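Long-range contact in Alpha/beta hydrolase (PDB 4R1D), which binds calcium and probably acts as a lipase effector of the H2 type VI secretion system, held in check by its partner Tli4: residues T427-S439 against R531-A544. Sequence-based numbering, arbitrary orientation.
Sequences TYAHYGADDSRHS and RGYEHQESYNDARA
In this alpha/beta-hydrolase fold, the end of strand 427-432 and the turn after it meet the loop that carries His535, through Asp434, Ser436 and Arg437 on one side and Arg531 to Glu534 on the other. His535 bonds to Ser256 and Asp497, an arrangement consistent with a Ser-His-Asp catalytic triad. Strand 427-432 belongs to the central parallel sheet.

The Asp434 carboxylate ties the two segments together. Asp434 OD2 accepts from Gly532 N at 2.7 Å, from above the carboxylate plane, and also from Ser521 N. Asp434 OD1 takes Ser436 N on the anti lone pair, closing an Asx turn, and Ser436 OG as well. Both oxygens are thus bonded, which should fix the rotation of the carboxylate.

Arg531 reaches Ser436 side-on. Arg531 NE donates to Ser436 OG at 2.8 Å, nearly straight at 172°, while Arg531 NH2 donates to Ser436 O. Arg437 grips Gly532 O with two nitrogens. Arg437 NE donates to Gly532 O at 2.8 Å from above the carbonyl plane. Arg437 NH2 reaches Gly532 O within that plane, at 3.0 Å. The two guanidinium groups lie flat on each other, planes 19° apart. Glu534 CB covers the opposite face of Arg437. Glu498 forms a salt bridge with Arg437 NH1, which probably eases the meeting of like charges.

Nearer the sheet, the His430 ring packs against Ala544, at the start of helix 542-556, with CG between the backbone N and carbonyl carbon (chi1 64°). Ala544 CA lies over one ring face in a CH-pi contact. Tyr533 OH, bonded to His519, sits at the ring edge, 3.4 Å from His430 CD2. The Tyr539 ring, whose OH has its main partner in Thr254, meets the His430 ring at a slant, with Tyr539 CE1 3.6 Å from His430 CE1. A water lies over the centre of one Tyr539 face and is hydrogen-bonded to His430 NE2 at 2.9 Å.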
ATOM      1  N   THR A 427       8.083  -0.947  25.447  1.00 16.45           N
ATOM      2  CA  THR A 427       7.448  -1.684  24.370  1.00 15.98           C
ATOM      3  C   THR A 427       6.794  -2.951  24.900  1.00 18.42           C
ATOM      4  O   THR A 427       7.440  -3.758  25.591  1.00 17.00           O
ATOM      5  CB  THR A 427       8.470  -2.056  23.271  1.00 15.97           C
ATOM      6  OG1 THR A 427       8.891  -0.872  22.585  1.00 17.07           O
ATOM      7  CG2 THR A 427       7.834  -2.995  22.267  1.00 15.58           C
ATOM      8  N   TYR A 428       5.511  -3.112  24.587  1.00 14.64           N
ATOM      9  CA  TYR A 428       4.750  -4.305  24.955  1.00 15.61           C
ATOM     10  C   TYR A 428       4.308  -4.983  23.671  1.00 16.23           C
ATOM     11  O   TYR A 428       3.460  -4.470  22.938  1.00 16.27           O
ATOM     12  CB  TYR A 428       3.533  -3.912  25.806  1.00 17.59           C
ATOM     13  CG  TYR A 428       3.928  -3.324  27.147  1.00 14.77           C
ATOM     14  CD1 TYR A 428       4.466  -2.036  27.246  1.00 15.91           C
ATOM     15  CD2 TYR A 428       3.787  -4.070  28.310  1.00 15.67           C
ATOM     16  CE1 TYR A 428       4.854  -1.514  28.491  1.00 16.70           C
ATOM     17  CE2 TYR A 428       4.162  -3.556  29.540  1.00 15.65           C
ATOM     18  CZ  TYR A 428       4.694  -2.299  29.629  1.00 16.58           C
ATOM     19  OH  TYR A 428       5.049  -1.832  30.874  1.00 17.71           O
ATOM     20  N   ALA A 429       4.911  -6.125  23.370  1.00 14.34           N
ATOM     21  CA  ALA A 429       4.682  -6.770  22.087  1.00 12.33           C
ATOM     22  C   ALA A 429       3.902  -8.075  22.264  1.00 14.37           C
ATOM     23  O   ALA A 429       4.077  -8.771  23.257  1.00 16.26           O
ATOM     24  CB  ALA A 429       6.019  -7.045  21.421  1.00 12.65           C
ATOM     25  N   HIS A 430       3.044  -8.402  21.300  1.00 13.05           N
ATOM     26  CA  HIS A 430       2.426  -9.729  21.265  1.00 12.95           C
ATOM     27  C   HIS A 430       2.474 -10.267  19.832  1.00 15.70           C
ATOM     28  O   HIS A 430       2.521  -9.505  18.869  1.00 14.21           O
ATOM     29  CB  HIS A 430       0.988  -9.715  21.823  1.00 12.84           C
ATOM     30  CG  HIS A 430       0.038  -8.880  21.016  1.00 12.49           C
ATOM     31  ND1 HIS A 430      -0.167  -7.538  21.264  1.00 13.51           N
ATOM     32  CD2 HIS A 430      -0.735  -9.192  19.949  1.00 14.13           C
ATOM     33  CE1 HIS A 430      -1.033  -7.061  20.384  1.00 12.41           C
ATOM     34  NE2 HIS A 430      -1.389  -8.041  19.573  1.00 11.70           N
ATOM     35  N   TYR A 431       2.499 -11.581  19.686  1.00 12.84           N
ATOM     36  CA  TYR A 431       2.609 -12.166  18.362  1.00 15.38           C
ATOM     37  C   TYR A 431       2.077 -13.597  18.363  1.00 15.15           C
ATOM     38  O   TYR A 431       1.931 -14.206  19.423  1.00 14.95           O
ATOM     39  CB  TYR A 431       4.066 -12.123  17.877  1.00 14.62           C
ATOM     40  CG  TYR A 431       5.033 -12.883  18.761  1.00 15.23           C
ATOM     41  CD1 TYR A 431       5.407 -12.387  20.006  1.00 14.58           C
ATOM     42  CD2 TYR A 431       5.569 -14.103  18.350  1.00 17.50           C
ATOM     43  CE1 TYR A 431       6.292 -13.088  20.824  1.00 13.23           C
ATOM     44  CE2 TYR A 431       6.454 -14.799  19.152  1.00 17.45           C
ATOM     45  CZ  TYR A 431       6.813 -14.290  20.382  1.00 15.59           C
ATOM     46  OH  TYR A 431       7.695 -14.992  21.184  1.00 14.69           O
ATOM     47  N   GLY A 432       1.769 -14.103  17.175  1.00 16.81           N
ATOM     48  CA  GLY A 432       1.251 -15.453  17.006  1.00 15.84           C
ATOM     49  C   GLY A 432       2.378 -16.418  16.690  1.00 16.62           C
ATOM     50  O   GLY A 432       3.107 -16.246  15.709  1.00 16.47           O
ATOM     51  N   ALA A 433       2.521 -17.433  17.534  1.00 18.03           N
ATOM     52  CA  ALA A 433       3.570 -18.418  17.377  1.00 19.27           C
ATOM     53  C   ALA A 433       2.937 -19.795  17.473  1.00 17.58           C
ATOM     54  O   ALA A 433       2.834 -20.366  18.555  1.00 18.79           O
ATOM     55  CB  ALA A 433       4.607 -18.248  18.455  1.00 17.13           C
ATOM     56  N   ASP A 434       2.506 -20.321  16.336  1.00 17.00           N
ATOM     57  CA  ASP A 434       1.740 -21.557  16.348  1.00 20.24           C
ATOM     58  C   ASP A 434       2.211 -22.468  15.243  1.00 19.27           C
ATOM     59  O   ASP A 434       2.290 -22.068  14.078  1.00 17.48           O
ATOM     60  CB  ASP A 434       0.253 -21.264  16.185  1.00 20.38           C
ATOM     61  CG  ASP A 434      -0.616 -22.423  16.623  1.00 20.85           C
ATOM     62  OD1 ASP A 434      -0.676 -23.433  15.895  1.00 21.87           O
ATOM     63  OD2 ASP A 434      -1.241 -22.329  17.700  1.00 19.37           O
ATOM     64  N   ASP A 435       2.527 -23.706  15.610  1.00 21.24           N
ATOM     65  CA  ASP A 435       3.051 -24.654  14.636  1.00 19.37           C
ATOM     66  C   ASP A 435       1.982 -25.229  13.707  1.00 24.69           C
ATOM     67  O   ASP A 435       2.315 -25.956  12.774  1.00 24.34           O
ATOM     68  CB  ASP A 435       3.835 -25.761  15.341  1.00 19.01           C
ATOM     69  CG  ASP A 435       5.247 -25.329  15.689  1.00 22.51           C
ATOM     70  OD1 ASP A 435       5.925 -24.762  14.804  1.00 25.43           O
ATOM     71  OD2 ASP A 435       5.680 -25.545  16.839  1.00 22.21           O
ATOM     72  N   SER A 436       0.712 -24.885  13.932  1.00 17.24           N
ATOM     73  CA  SER A 436      -0.337 -25.273  12.983  1.00 22.21           C
ATOM     74  C   SER A 436      -0.521 -24.243  11.864  1.00 23.63           C
ATOM     75  O   SER A 436      -1.429 -24.357  11.041  1.00 24.72           O
ATOM     76  CB  SER A 436      -1.670 -25.550  13.689  1.00 24.65           C
ATOM     77  OG  SER A 436      -2.311 -24.343  14.064  1.00 22.15           O
ATOM     78  N   ARG A 437       0.346 -23.234  11.828  1.00 18.62           N
ATOM     79  CA  ARG A 437       0.305 -22.252  10.751  1.00 21.91           C
ATOM     80  C   ARG A 437       1.700 -22.151  10.166  1.00 22.86           C
ATOM     81  O   ARG A 437       2.538 -21.434  10.702  1.00 21.33           O
ATOM     82  CB  ARG A 437      -0.152 -20.898  11.293  1.00 22.02           C
ATOM     83  CG  ARG A 437      -1.483 -20.972  12.011  1.00 25.10           C
ATOM     84  CD  ARG A 437      -2.041 -19.599  12.277  1.00 25.94           C
ATOM     85  NE  ARG A 437      -3.304 -19.624  13.017  1.00 21.15           N
ATOM     86  CZ  ARG A 437      -4.509 -19.655  12.456  1.00 24.22           C
ATOM     87  NH1 ARG A 437      -4.641 -19.686  11.136  1.00 23.98           N
ATOM     88  NH2 ARG A 437      -5.591 -19.649  13.222  1.00 24.95           N
ATOM     89  N   HIS A 438       1.951 -22.894   9.088  1.00 24.75           N
ATOM     90  CA  HIS A 438       3.314 -23.073   8.583  1.00 21.41           C
ATOM     91  C   HIS A 438       3.979 -21.758   8.188  1.00 20.21           C
ATOM     92  O   HIS A 438       5.199 -21.612   8.317  1.00 21.93           O
ATOM     93  CB  HIS A 438       3.365 -24.103   7.440  1.00 28.71           C
ATOM     94  CG  HIS A 438       2.970 -23.564   6.099  1.00 29.89           C
ATOM     95  ND1 HIS A 438       1.657 -23.473   5.688  1.00 38.38           N
ATOM     96  CD2 HIS A 438       3.721 -23.122   5.059  1.00 23.66           C
ATOM     97  CE1 HIS A 438       1.614 -22.980   4.463  1.00 31.46           C
ATOM     98  NE2 HIS A 438       2.853 -22.758   4.060  1.00 28.81           N
ATOM     99  N   SER A 439       3.172 -20.818   7.698  1.00 18.68           N
ATOM    100  CA  SER A 439       3.611 -19.444   7.462  1.00 15.13           C
ATOM    101  C   SER A 439       4.776 -19.328   6.472  1.00 18.04           C
ATOM    102  O   SER A 439       5.516 -18.345   6.508  1.00 16.35           O
ATOM    103  CB  SER A 439       4.017 -18.790   8.787  1.00 18.53           C
ATOM    104  OG  SER A 439       3.013 -18.926   9.785  1.00 19.02           O
ATOM    105  N   ARG A 531      -5.786 -22.238  19.725  1.00 23.37           N
ATOM    106  CA  ARG A 531      -4.882 -22.180  18.573  1.00 20.35           C
ATOM    107  C   ARG A 531      -4.483 -20.720  18.345  1.00 20.73           C
ATOM    108  O   ARG A 531      -5.315 -19.820  18.506  1.00 17.24           O
ATOM    109  CB  ARG A 531      -5.596 -22.708  17.322  1.00 22.09           C
ATOM    110  CG  ARG A 531      -4.746 -22.727  16.043  1.00 20.81           C
ATOM    111  CD  ARG A 531      -5.624 -22.980  14.814  1.00 23.66           C
ATOM    112  NE  ARG A 531      -4.829 -23.267  13.625  1.00 23.95           N
ATOM    113  CZ  ARG A 531      -5.269 -23.144  12.374  1.00 23.95           C
ATOM    114  NH1 ARG A 531      -6.510 -22.735  12.137  1.00 22.08           N
ATOM    115  NH2 ARG A 531      -4.465 -23.433  11.357  1.00 24.29           N
ATOM    116  N   GLY A 532      -3.219 -20.487  17.995  1.00 17.03           N
ATOM    117  CA  GLY A 532      -2.743 -19.134  17.732  1.00 18.78           C
ATOM    118  C   GLY A 532      -3.551 -18.487  16.626  1.00 19.16           C
ATOM    119  O   GLY A 532      -4.027 -19.163  15.717  1.00 17.84           O
ATOM    120  N   TYR A 533      -3.710 -17.170  16.703  1.00 19.37           N
ATOM    121  CA  TYR A 533      -4.543 -16.444  15.760  1.00 14.95           C
ATOM    122  C   TYR A 533      -3.851 -16.249  14.418  1.00 17.89           C
ATOM    123  O   TYR A 533      -2.645 -16.440  14.292  1.00 17.89           O
ATOM    124  CB  TYR A 533      -4.962 -15.088  16.352  1.00 15.59           C
ATOM    125  CG  TYR A 533      -3.854 -14.393  17.117  1.00 16.95           C
ATOM    126  CD1 TYR A 533      -2.802 -13.769  16.445  1.00 19.84           C
ATOM    127  CD2 TYR A 533      -3.857 -14.357  18.505  1.00 15.61           C
ATOM    128  CE1 TYR A 533      -1.774 -13.128  17.143  1.00 14.56           C
ATOM    129  CE2 TYR A 533      -2.844 -13.721  19.211  1.00 15.24           C
ATOM    130  CZ  TYR A 533      -1.800 -13.115  18.527  1.00 14.65           C
ATOM    131  OH  TYR A 533      -0.793 -12.492  19.226  1.00 14.40           O
ATOM    132  N   GLU A 534      -4.641 -15.878  13.416  1.00 17.79           N
ATOM    133  CA  GLU A 534      -4.144 -15.562  12.091  1.00 16.18           C
ATOM    134  C   GLU A 534      -3.787 -14.077  12.036  1.00 16.40           C
ATOM    135  O   GLU A 534      -4.402 -13.257  12.710  1.00 16.83           O
ATOM    136  CB  GLU A 534      -5.225 -15.902  11.053  1.00 18.67           C
ATOM    137  CG  GLU A 534      -4.860 -15.611   9.598  1.00 25.57           C
ATOM    138  CD  GLU A 534      -5.130 -14.174   9.194  1.00 23.74           C
ATOM    139  OE1 GLU A 534      -6.127 -13.591   9.675  1.00 25.54           O
ATOM    140  OE2 GLU A 534      -4.329 -13.620   8.408  1.00 19.39           O
ATOM    141  N   HIS A 535      -2.778 -13.752  11.239  1.00 15.13           N
ATOM    142  CA  HIS A 535      -2.215 -12.404  11.165  1.00 18.19           C
ATOM    143  C   HIS A 535      -3.234 -11.282  10.934  1.00 15.77           C
ATOM    144  O   HIS A 535      -3.303 -10.318  11.697  1.00 14.50           O
ATOM    145  CB  HIS A 535      -1.148 -12.356  10.062  1.00 14.17           C
ATOM    146  CG  HIS A 535      -0.381 -11.072  10.005  1.00 14.60           C
ATOM    147  ND1 HIS A 535       0.664 -10.794  10.860  1.00 12.37           N
ATOM    148  CD2 HIS A 535      -0.489  -9.998   9.182  1.00 13.23           C
ATOM    149  CE1 HIS A 535       1.158  -9.600  10.579  1.00 13.18           C
ATOM    150  NE2 HIS A 535       0.479  -9.097   9.561  1.00 15.57           N
ATOM    151  N   GLN A 536      -4.005 -11.403   9.864  1.00 13.46           N
ATOM    152  CA  GLN A 536      -4.840 -10.315   9.406  1.00 18.93           C
ATOM    153  C   GLN A 536      -5.884  -9.973  10.448  1.00 16.51           C
ATOM    154  O   GLN A 536      -6.221  -8.802  10.642  1.00 18.79           O
ATOM    155  CB  GLN A 536      -5.552 -10.704   8.123  1.00 21.82           C
ATOM    156  CG  GLN A 536      -6.469  -9.612   7.628  1.00 28.88           C
ATOM    157  CD  GLN A 536      -5.688  -8.422   7.143  1.00 27.76           C
ATOM    158  OE1 GLN A 536      -5.519  -7.428   7.859  1.00 29.28           O
ATOM    159  NE2 GLN A 536      -5.191  -8.515   5.912  1.00 31.61           N
ATOM    160  N   GLU A 537      -6.376 -11.004  11.124  1.00 18.94           N
ATOM    161  CA  GLU A 537      -7.459 -10.846  12.083  1.00 22.95           C
ATOM    162  C   GLU A 537      -6.974 -10.873  13.532  1.00 19.52           C
ATOM    163  O   GLU A 537      -7.773 -11.048  14.436  1.00 16.71           O
ATOM    164  CB  GLU A 537      -8.495 -11.960  11.890  1.00 27.98           C
ATOM    165  CG  GLU A 537      -9.149 -11.983  10.520  1.00 31.54           C
ATOM    166  CD  GLU A 537      -9.972 -10.743  10.257  1.00 32.58           C
ATOM    167  OE1 GLU A 537     -10.624 -10.260  11.200  1.00 34.53           O
ATOM    168  OE2 GLU A 537      -9.966 -10.237   9.114  1.00 33.86           O
ATOM    169  N   SER A 538      -5.672 -10.717  13.754  1.00 13.87           N
ATOM    170  CA  SER A 538      -5.120 -10.898  15.108  1.00 15.67           C
ATOM    171  C   SER A 538      -5.817 -10.054  16.187  1.00 13.03           C
ATOM    172  O   SER A 538      -6.026 -10.521  17.313  1.00 15.21           O
ATOM    173  CB  SER A 538      -3.589 -10.701  15.129  1.00 15.29           C
ATOM    174  OG  SER A 538      -3.200  -9.364  14.830  1.00 14.64           O
ATOM    175  N   TYR A 539      -6.183  -8.818  15.858  1.00 14.42           N
ATOM    176  CA  TYR A 539      -6.756  -7.937  16.869  1.00 12.13           C
ATOM    177  C   TYR A 539      -8.202  -8.279  17.174  1.00 13.85           C
ATOM    178  O   TYR A 539      -8.826  -7.655  18.028  1.00 14.67           O
ATOM    179  CB  TYR A 539      -6.609  -6.458  16.489  1.00 12.26           C
ATOM    180  CG  TYR A 539      -5.350  -5.840  17.042  1.00 13.40           C
ATOM    181  CD1 TYR A 539      -5.047  -5.934  18.411  1.00 14.15           C
ATOM    182  CD2 TYR A 539      -4.456  -5.180  16.217  1.00 13.31           C
ATOM    183  CE1 TYR A 539      -3.909  -5.372  18.925  1.00 13.83           C
ATOM    184  CE2 TYR A 539      -3.291  -4.618  16.729  1.00 11.50           C
ATOM    185  CZ  TYR A 539      -3.027  -4.721  18.087  1.00 12.63           C
ATOM    186  OH  TYR A 539      -1.884  -4.160  18.598  1.00 14.17           O
ATOM    187  N   ASN A 540      -8.735  -9.263  16.458  1.00 13.22           N
ATOM    188  CA  ASN A 540     -10.047  -9.809  16.814  1.00 14.77           C
ATOM    189  C   ASN A 540      -9.973 -11.018  17.766  1.00 16.87           C
ATOM    190  O   ASN A 540     -10.996 -11.624  18.105  1.00 16.47           O
ATOM    191  CB  ASN A 540     -10.844 -10.134  15.549  1.00 13.04           C
ATOM    192  CG  ASN A 540     -11.225  -8.880  14.780  1.00 13.39           C
ATOM    193  OD1 ASN A 540     -11.025  -8.787  13.564  1.00 18.77           O
ATOM    194  ND2 ASN A 540     -11.761  -7.904  15.493  1.00 11.93           N
ATOM    195  N   ASP A 541      -8.764 -11.350  18.204  1.00 14.35           N
ATOM    196  CA  ASP A 541      -8.560 -12.444  19.156  1.00 15.69           C
ATOM    197  C   ASP A 541      -8.430 -11.854  20.551  1.00 18.55           C
ATOM    198  O   ASP A 541      -7.740 -10.847  20.738  1.00 15.14           O
ATOM    199  CB  ASP A 541      -7.295 -13.237  18.799  1.00 16.23           C
ATOM    200  CG  ASP A 541      -7.067 -14.436  19.724  1.00 18.69           C
ATOM    201  OD1 ASP A 541      -6.587 -14.239  20.858  1.00 16.96           O
ATOM    202  OD2 ASP A 541      -7.346 -15.571  19.298  1.00 17.87           O
ATOM    203  N   ALA A 542      -9.096 -12.472  21.526  1.00 16.88           N
ATOM    204  CA  ALA A 542      -9.107 -11.964  22.896  1.00 16.87           C
ATOM    205  C   ALA A 542      -7.717 -11.713  23.477  1.00 16.91           C
ATOM    206  O   ALA A 542      -7.528 -10.801  24.274  1.00 14.99           O
ATOM    207  CB  ALA A 542      -9.894 -12.919  23.808  1.00 20.51           C
ATOM    208  N   ARG A 543      -6.743 -12.539  23.108  1.00 15.86           N
ATOM    209  CA  ARG A 543      -5.395 -12.382  23.657  1.00 15.69           C
ATOM    210  C   ARG A 543      -4.701 -11.121  23.146  1.00 13.33           C
ATOM    211  O   ARG A 543      -3.961 -10.464  23.889  1.00 13.41           O
ATOM    212  CB  ARG A 543      -4.543 -13.608  23.342  1.00 17.78           C
ATOM    213  CG  ARG A 543      -5.008 -14.853  24.076  1.00 17.10           C
ATOM    214  CD  ARG A 543      -4.377 -16.081  23.445  1.00 16.92           C
ATOM    215  NE  ARG A 543      -4.944 -16.330  22.124  1.00 18.20           N
ATOM    216  CZ  ARG A 543      -4.755 -17.453  21.441  1.00 16.73           C
ATOM    217  NH1 ARG A 543      -3.981 -18.409  21.945  1.00 17.41           N
ATOM    218  NH2 ARG A 543      -5.334 -17.619  20.261  1.00 17.10           N
ATOM    219  N   ALA A 544      -4.918 -10.805  21.867  1.00 16.24           N
ATOM    220  CA  ALA A 544      -4.309  -9.609  21.284  1.00 14.31           C
ATOM    221  C   ALA A 544      -4.910  -8.381  21.936  1.00 12.52           C
ATOM    222  O   ALA A 544      -4.201  -7.416  22.230  1.00 14.32           O
ATOM    223  CB  ALA A 544      -4.520  -9.566  19.767  1.00 12.67           C
TER
HETATM  224  O   HOH W   1      -2.625  -7.933  16.925  1.00 15.21           O